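Local coordinates for protein post-proline cleaving enzyme (Rickettsia typhi, PDB 4HVT) that probably cleaves short peptides after proline residues, acting as a serine-type endopeptidase of the prolyl oligopeptidase family, at residues Lys61-Ile66 and Tyr694-Tyr699; Val467-Ile472 and Trp504-Gly509. All blocks are in the same frame, centred on the assembly; numbering follows the deposited sequence.

Overall arrangement
From the N terminus, the chain lays down helix 56-67, runs through the seven four- or five-stranded antiparallel sheets of the beta-propeller, and returns to build the alpha/beta hydrolase domain around a mixed eight-stranded sheet. Contact 1 closes almost the whole of this path, setting helix 56-67 against the C-terminal helix 688-706 across 627 intervening residues. Contact 2 is local: only 31 residues separate 467-472 at the end of strand 461-469 from 504-509 at the end of helix 498-505, and this short loop lies wholly within the long one. With centres about 18 Å apart, the two contacts meet through a probable hydrogen bond from Asn507 to Glu62 and through packing of Tyr699 on Trp504.

Contact 1: Lys61-Ile66 and Tyr694-Tyr699; sequences KEIETI and YFINLY
Two helices from opposite ends of the chain, 56-67 and 688-706, pack nearly antiparallel in the alpha/beta hydrolase part of the enzyme, with Ile63 set against Ile696 where they come nearest. The short segments have axes 9.5 Å apart and N-to-C directions 147° from one another, a pairing that brings an N-terminal helix onto the last helix of the catalytic fold. The two isoleucine side chains cross obliquely. Ile696 CG1 presses on the branch point of its partner, 3.6 Å from Ile63 CB, and also lies 3.8 Å from both Ile63 CG1 and Ile63 CG2, so a single methylene meets the base of the beta-branched side chain. The tip of Ile63 has other neighbours. Its chi2 of -91° is off a staggered value and carries CD1 to Phe695, 3.9 Å from Phe695 O and 4.2 Å from Phe695 CB. The same methyl approaches the Tyr699 ring obliquely, with CD2 of Tyr699 its nearest ring atom. Phe695 offers its backbone and CB here, while its ring leads away and is covered on one face by Tyr694 CD1, 3.9 Å above the plane. Glu64 contributes its aliphatic part: Glu64 CG lies 4.2 Å from Ile696 CD1, and the carboxylate makes a weak, long ion pair with Lys60. Val503 of helix 498-505 also touches Ile63, and Ile499 of that helix touches Tyr699, making this a three-helix junction. Phe695 O, although close to a methyl group, already accepts the helical bond from Tyr699 N at 2.9 Å. The pairing therefore rests on apolar contact, chiefly of Ile63 with Ile696, with the carbonyl's hydrogen-bonding need met inside its own helix.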
loop_
_atom_site.group_PDB
_atom_site.type_symbol
_atom_site.label_atom_id
_atom_site.label_comp_id
_atom_site.label_asym_id
_atom_site.label_seq_id
_atom_site.Cartn_x
_atom_site.Cartn_y
_atom_site.Cartn_z
ATOM N N LYS A 61 3.178 22.890 14.834
ATOM C CA LYS A 61 3.717 22.391 16.095
ATOM C C LYS A 61 3.307 20.944 16.395
ATOM O O LYS A 61 4.155 20.102 16.766
ATOM C CB LYS A 61 3.314 23.322 17.268
ATOM C CG LYS A 61 3.808 22.871 18.628
ATOM C CD LYS A 61 3.092 23.627 19.750
ATOM C CE LYS A 61 3.941 23.781 20.996
ATOM N NZ LYS A 61 3.465 24.886 21.877
ATOM N N GLU A 62 2.019 20.666 16.220
ATOM C CA GLU A 62 1.470 19.375 16.581
ATOM C C GLU A 62 2.039 18.288 15.693
ATOM O O GLU A 62 2.384 17.232 16.182
ATOM C CB GLU A 62 -0.044 19.379 16.493
ATOM C CG GLU A 62 -0.677 20.368 17.430
ATOM C CD GLU A 62 -1.606 19.722 18.406
ATOM O OE1 GLU A 62 -1.145 18.763 19.095
ATOM O OE2 GLU A 62 -2.766 20.181 18.489
ATOM N N ILE A 63 2.169 18.570 14.395
ATOM C CA ILE A 63 2.674 17.554 13.462
ATOM C C ILE A 63 4.149 17.277 13.651
ATOM O O ILE A 63 4.589 16.132 13.660
ATOM C CB ILE A 63 2.480 18.022 12.009
ATOM C CG1 ILE A 63 1.008 18.343 11.739
ATOM C CG2 ILE A 63 3.123 17.037 11.065
ATOM C CD1 ILE A 63 0.163 17.232 11.226
ATOM N N GLU A 64 4.925 18.346 13.822
ATOM C CA GLU A 64 6.350 18.198 14.063
ATOM C C GLU A 64 6.620 17.420 15.374
ATOM O O GLU A 64 7.501 16.561 15.417
ATOM C CB GLU A 64 7.045 19.546 14.028
ATOM C CG GLU A 64 7.039 20.129 12.622
ATOM C CD GLU A 64 7.919 21.335 12.440
ATOM O OE1 GLU A 64 8.217 22.025 13.435
ATOM O OE2 GLU A 64 8.293 21.594 11.282
ATOM N N THR A 65 5.826 17.674 16.398
ATOM C CA THR A 65 5.992 16.940 17.666
ATOM C C THR A 65 5.833 15.445 17.432
ATOM O O THR A 65 6.496 14.646 18.087
ATOM C CB THR A 65 4.981 17.390 18.734
ATOM O OG1 THR A 65 5.219 18.766 18.988
ATOM C CG2 THR A 65 5.138 16.616 20.047
ATOM N N ILE A 66 4.924 15.075 16.544
ATOM C CA ILE A 66 4.648 13.658 16.312
ATOM C C ILE A 66 5.705 13.049 15.387
ATOM O O ILE A 66 6.247 11.967 15.653
ATOM C CB ILE A 66 3.253 13.428 15.718
ATOM C CG1 ILE A 66 2.175 13.730 16.772
ATOM C CG2 ILE A 66 3.113 12.001 15.228
ATOM C CD1 ILE A 66 0.809 14.053 16.196
ATOM N N TYR A 694 3.947 18.105 4.061
ATOM C CA TYR A 694 2.713 17.727 3.385
ATOM C C TYR A 694 1.514 17.659 4.354
ATOM O O TYR A 694 0.456 18.253 4.111
ATOM C CB TYR A 694 2.946 16.375 2.714
ATOM C CG TYR A 694 1.801 15.862 1.931
ATOM C CD1 TYR A 694 0.782 15.148 2.524
ATOM C CD2 TYR A 694 1.714 16.119 0.547
ATOM C CE1 TYR A 694 -0.283 14.679 1.784
ATOM C CE2 TYR A 694 0.691 15.590 -0.208
ATOM C CZ TYR A 694 -0.327 14.934 0.394
ATOM O OH TYR A 694 -1.352 14.421 -0.304
ATOM N N PHE A 695 1.696 16.986 5.484
ATOM C CA PHE A 695 0.615 16.873 6.466
ATOM C C PHE A 695 0.301 18.152 7.252
ATOM O O PHE A 695 -0.834 18.379 7.623
ATOM C CB PHE A 695 0.832 15.683 7.387
ATOM C CG PHE A 695 0.568 14.388 6.684
ATOM C CD1 PHE A 695 -0.723 14.124 6.177
ATOM C CD2 PHE A 695 1.597 13.555 6.359
ATOM C CE1 PHE A 695 -1.005 12.963 5.494
ATOM C CE2 PHE A 695 1.329 12.367 5.698
ATOM C CZ PHE A 695 0.038 12.087 5.240
ATOM N N ILE A 696 1.288 18.998 7.439
ATOM C CA ILE A 696 1.015 20.333 7.969
ATOM C C ILE A 696 0.129 21.125 7.011
ATOM O O ILE A 696 -0.802 21.815 7.433
ATOM C CB ILE A 696 2.325 21.118 8.255
ATOM C CG1 ILE A 696 3.127 20.477 9.398
ATOM C CG2 ILE A 696 2.050 22.580 8.542
ATOM C CD1 ILE A 696 4.607 20.805 9.264
ATOM N N ASN A 697 0.450 21.066 5.726
ATOM C CA ASN A 697 -0.352 21.765 4.717
ATOM C C ASN A 697 -1.766 21.207 4.655
ATOM O O ASN A 697 -2.765 21.979 4.686
ATOM C CB ASN A 697 0.315 21.663 3.388
ATOM C CG ASN A 697 1.519 22.576 3.268
ATOM O OD1 ASN A 697 1.594 23.620 3.946
ATOM N ND2 ASN A 697 2.467 22.215 2.368
ATOM N N LEU A 698 -1.859 19.880 4.654
ATOM C CA LEU A 698 -3.151 19.224 4.557
ATOM C C LEU A 698 -4.063 19.503 5.758
ATOM O O LEU A 698 -5.259 19.793 5.589
ATOM C CB LEU A 698 -2.948 17.708 4.349
ATOM C CG LEU A 698 -4.249 16.972 4.010
ATOM C CD1 LEU A 698 -4.101 15.954 2.917
ATOM C CD2 LEU A 698 -4.766 16.377 5.302
ATOM N N TYR A 699 -3.494 19.374 6.947
ATOM C CA TYR A 699 -4.273 19.572 8.193
ATOM C C TYR A 699 -4.561 21.052 8.459
ATOM O O TYR A 699 -5.603 21.350 9.003
ATOM C CB TYR A 699 -3.692 18.810 9.397
ATOM C CG TYR A 699 -4.114 17.381 9.349
ATOM C CD1 TYR A 699 -5.406 17.003 9.709
ATOM C CD2 TYR A 699 -3.244 16.412 8.949
ATOM C CE1 TYR A 699 -5.804 15.691 9.635
ATOM C CE2 TYR A 699 -3.635 15.103 8.865
ATOM C CZ TYR A 699 -4.904 14.744 9.207
ATOM O OH TYR A 699 -5.287 13.424 9.126
#

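Contact 2: Val467-Ile472 and Trp504-Gly509; sequences VYKKGI and WVKNAG
Lys469 and Val505 meet where a strand of the alpha/beta hydrolase sheet ends beside a Schellman motif, the turn that closes helix 498-505 with Ala508 at positive phi. That helix belongs to a beta-alpha-beta crossover between the parallel strands 480-483 and 510-514, and strand 461-469 runs antiparallel beside the latter. The apolar part begins with Val467 and Val505, whose side chains cross at about a right angle with their CG1 methyls 4.0 Å apart. Val505 CG1, anti to its backbone N (chi1 -172°), also reaches the strand backbone, 3.8 Å from Tyr468 C. At the end of the type II turn from Lys469 to Ile472, Ile472 CG2 lies 4.2 Å from Ala508 CB.

Direct polar contact falls to Lys469. Its side chain, extended beyond CG, passes Val505 O, which lies 3.6 Å from Lys469 CB and is itself bonded to Ala508 N within the Schellman motif. The ammonium group then gives a 2.7 Å hydrogen bond from Lys469 NZ to Lys506 O, 24° out of the carbonyl plane, with a C=O...N angle of 139°. A positive charge thus sits at the C-terminal end of the helix, where it would probably complement the dipole. A water completes the seam, accepting from Lys469 N at 2.9 Å and donating to Gly509 O at 2.7 Å.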
loop_
_atom_site.group_PDB
_atom_site.type_symbol
_atom_site.label_atom_id
_atom_site.label_comp_id
_atom_site.label_asym_id
_atom_site.label_seq_id
_atom_site.Cartn_x
_atom_site.Cartn_y
_atom_site.Cartn_z
ATOM N N VAL A 467 -14.983 7.770 15.008
ATOM C CA VAL A 467 -14.145 8.061 16.181
ATOM C C VAL A 467 -14.351 9.530 16.574
ATOM O O VAL A 467 -14.310 10.440 15.723
ATOM C CB VAL A 467 -12.648 7.847 15.897
ATOM C CG1 VAL A 467 -11.765 8.306 17.065
ATOM C CG2 VAL A 467 -12.401 6.380 15.643
ATOM N N TYR A 468 -14.598 9.770 17.858
ATOM C CA TYR A 468 -14.826 11.126 18.335
ATOM C C TYR A 468 -14.359 11.263 19.776
ATOM O O TYR A 468 -14.068 10.269 20.490
ATOM C CB TYR A 468 -16.304 11.582 18.192
ATOM C CG TYR A 468 -17.332 10.741 18.905
ATOM C CD1 TYR A 468 -17.964 9.660 18.273
ATOM C CD2 TYR A 468 -17.710 11.050 20.201
ATOM C CE1 TYR A 468 -18.940 8.918 18.948
ATOM C CE2 TYR A 468 -18.664 10.310 20.858
ATOM C CZ TYR A 468 -19.288 9.261 20.217
ATOM O OH TYR A 468 -20.206 8.521 20.951
ATOM N N LYS A 469 -14.247 12.509 20.188
ATOM C CA LYS A 469 -13.843 12.788 21.582
ATOM C C LYS A 469 -15.067 12.789 22.509
ATOM O O LYS A 469 -16.089 13.362 22.184
ATOM C CB LYS A 469 -13.105 14.123 21.611
ATOM C CG LYS A 469 -12.280 14.354 22.867
ATOM C CD LYS A 469 -11.616 15.727 22.819
ATOM C CE LYS A 469 -10.751 16.019 24.042
ATOM N NZ LYS A 469 -9.729 17.080 23.767
ATOM N N LYS A 470 -14.990 12.139 23.666
ATOM C CA LYS A 470 -16.133 12.130 24.573
ATOM C C LYS A 470 -16.488 13.558 24.971
ATOM O O LYS A 470 -15.612 14.416 25.201
ATOM C CB LYS A 470 -15.856 11.301 25.805
ATOM C CG LYS A 470 -15.951 9.812 25.562
ATOM C CD LYS A 470 -15.606 9.004 26.783
ATOM C CE LYS A 470 -15.407 7.542 26.431
ATOM N NZ LYS A 470 -15.225 6.745 27.668
ATOM N N GLY A 471 -17.784 13.827 24.983
ATOM C CA GLY A 471 -18.264 15.138 25.380
ATOM C C GLY A 471 -18.722 16.006 24.242
ATOM O O GLY A 471 -19.337 17.031 24.489
ATOM N N ILE A 472 -18.466 15.636 22.986
ATOM C CA ILE A 472 -18.988 16.471 21.901
ATOM C C ILE A 472 -20.523 16.413 21.836
ATOM O O ILE A 472 -21.137 15.464 22.277
ATOM C CB ILE A 472 -18.367 16.145 20.517
ATOM C CG1 ILE A 472 -18.747 14.747 20.054
ATOM C CG2 ILE A 472 -16.864 16.328 20.565
ATOM C CD1 ILE A 472 -18.585 14.619 18.564
ATOM N N TRP A 504 -6.399 15.860 14.871
ATOM C CA TRP A 504 -7.799 16.070 14.541
ATOM C C TRP A 504 -8.734 15.772 15.743
ATOM O O TRP A 504 -9.416 16.678 16.201
ATOM C CB TRP A 504 -8.176 15.294 13.258
ATOM C CG TRP A 504 -9.470 15.775 12.622
ATOM C CD1 TRP A 504 -10.668 15.148 12.703
ATOM C CD2 TRP A 504 -9.686 16.968 11.895
ATOM N NE1 TRP A 504 -11.628 15.876 12.095
ATOM C CE2 TRP A 504 -11.054 16.997 11.554
ATOM C CE3 TRP A 504 -8.866 18.031 11.492
ATOM C CZ2 TRP A 504 -11.630 18.048 10.816
ATOM C CZ3 TRP A 504 -9.438 19.075 10.765
ATOM C CH2 TRP A 504 -10.813 19.073 10.445
ATOM N N VAL A 505 -8.744 14.533 16.245
ATOM C CA VAL A 505 -9.801 14.063 17.166
ATOM C C VAL A 505 -9.618 14.658 18.558
ATOM O O VAL A 505 -10.603 15.031 19.217
ATOM C CB VAL A 505 -9.895 12.521 17.247
ATOM C CG1 VAL A 505 -11.109 12.102 18.056
ATOM C CG2 VAL A 505 -10.018 11.901 15.850
ATOM N N LYS A 506 -8.374 14.827 18.966
ATOM C CA LYS A 506 -8.066 15.503 20.252
ATOM C C LYS A 506 -8.471 16.966 20.277
ATOM O O LYS A 506 -8.665 17.561 21.347
ATOM C CB LYS A 506 -6.571 15.350 20.578
ATOM C CG LYS A 506 -6.075 16.010 21.868
ATOM C CD LYS A 506 -4.624 15.608 22.103
ATOM C CE LYS A 506 -4.096 15.939 23.500
ATOM N NZ LYS A 506 -2.768 15.269 23.675
ATOM N N ASN A 507 -8.601 17.571 19.105
ATOM C CA ASN A 507 -9.088 18.921 18.963
ATOM C C ASN A 507 -10.600 18.964 18.658
ATOM O O ASN A 507 -11.133 19.997 18.209
ATOM C CB ASN A 507 -8.209 19.608 17.901
ATOM C CG ASN A 507 -6.880 20.025 18.465
ATOM O OD1 ASN A 507 -6.836 20.636 19.531
ATOM N ND2 ASN A 507 -5.809 19.750 17.770
ATOM N N ALA A 508 -11.247 17.831 18.923
ATOM C CA ALA A 508 -12.707 17.621 18.909
ATOM C C ALA A 508 -13.283 17.486 17.482
ATOM O O ALA A 508 -14.493 17.550 17.290
ATOM C CB ALA A 508 -13.451 18.676 19.734
ATOM N N GLY A 509 -12.388 17.224 16.521
ATOM C CA GLY A 509 -12.815 16.769 15.196
ATOM C C GLY A 509 -13.289 15.340 15.253
ATOM O O GLY A 509 -12.872 14.546 16.121
HETATM O O HOH W 1 -14.538 14.594 18.236
#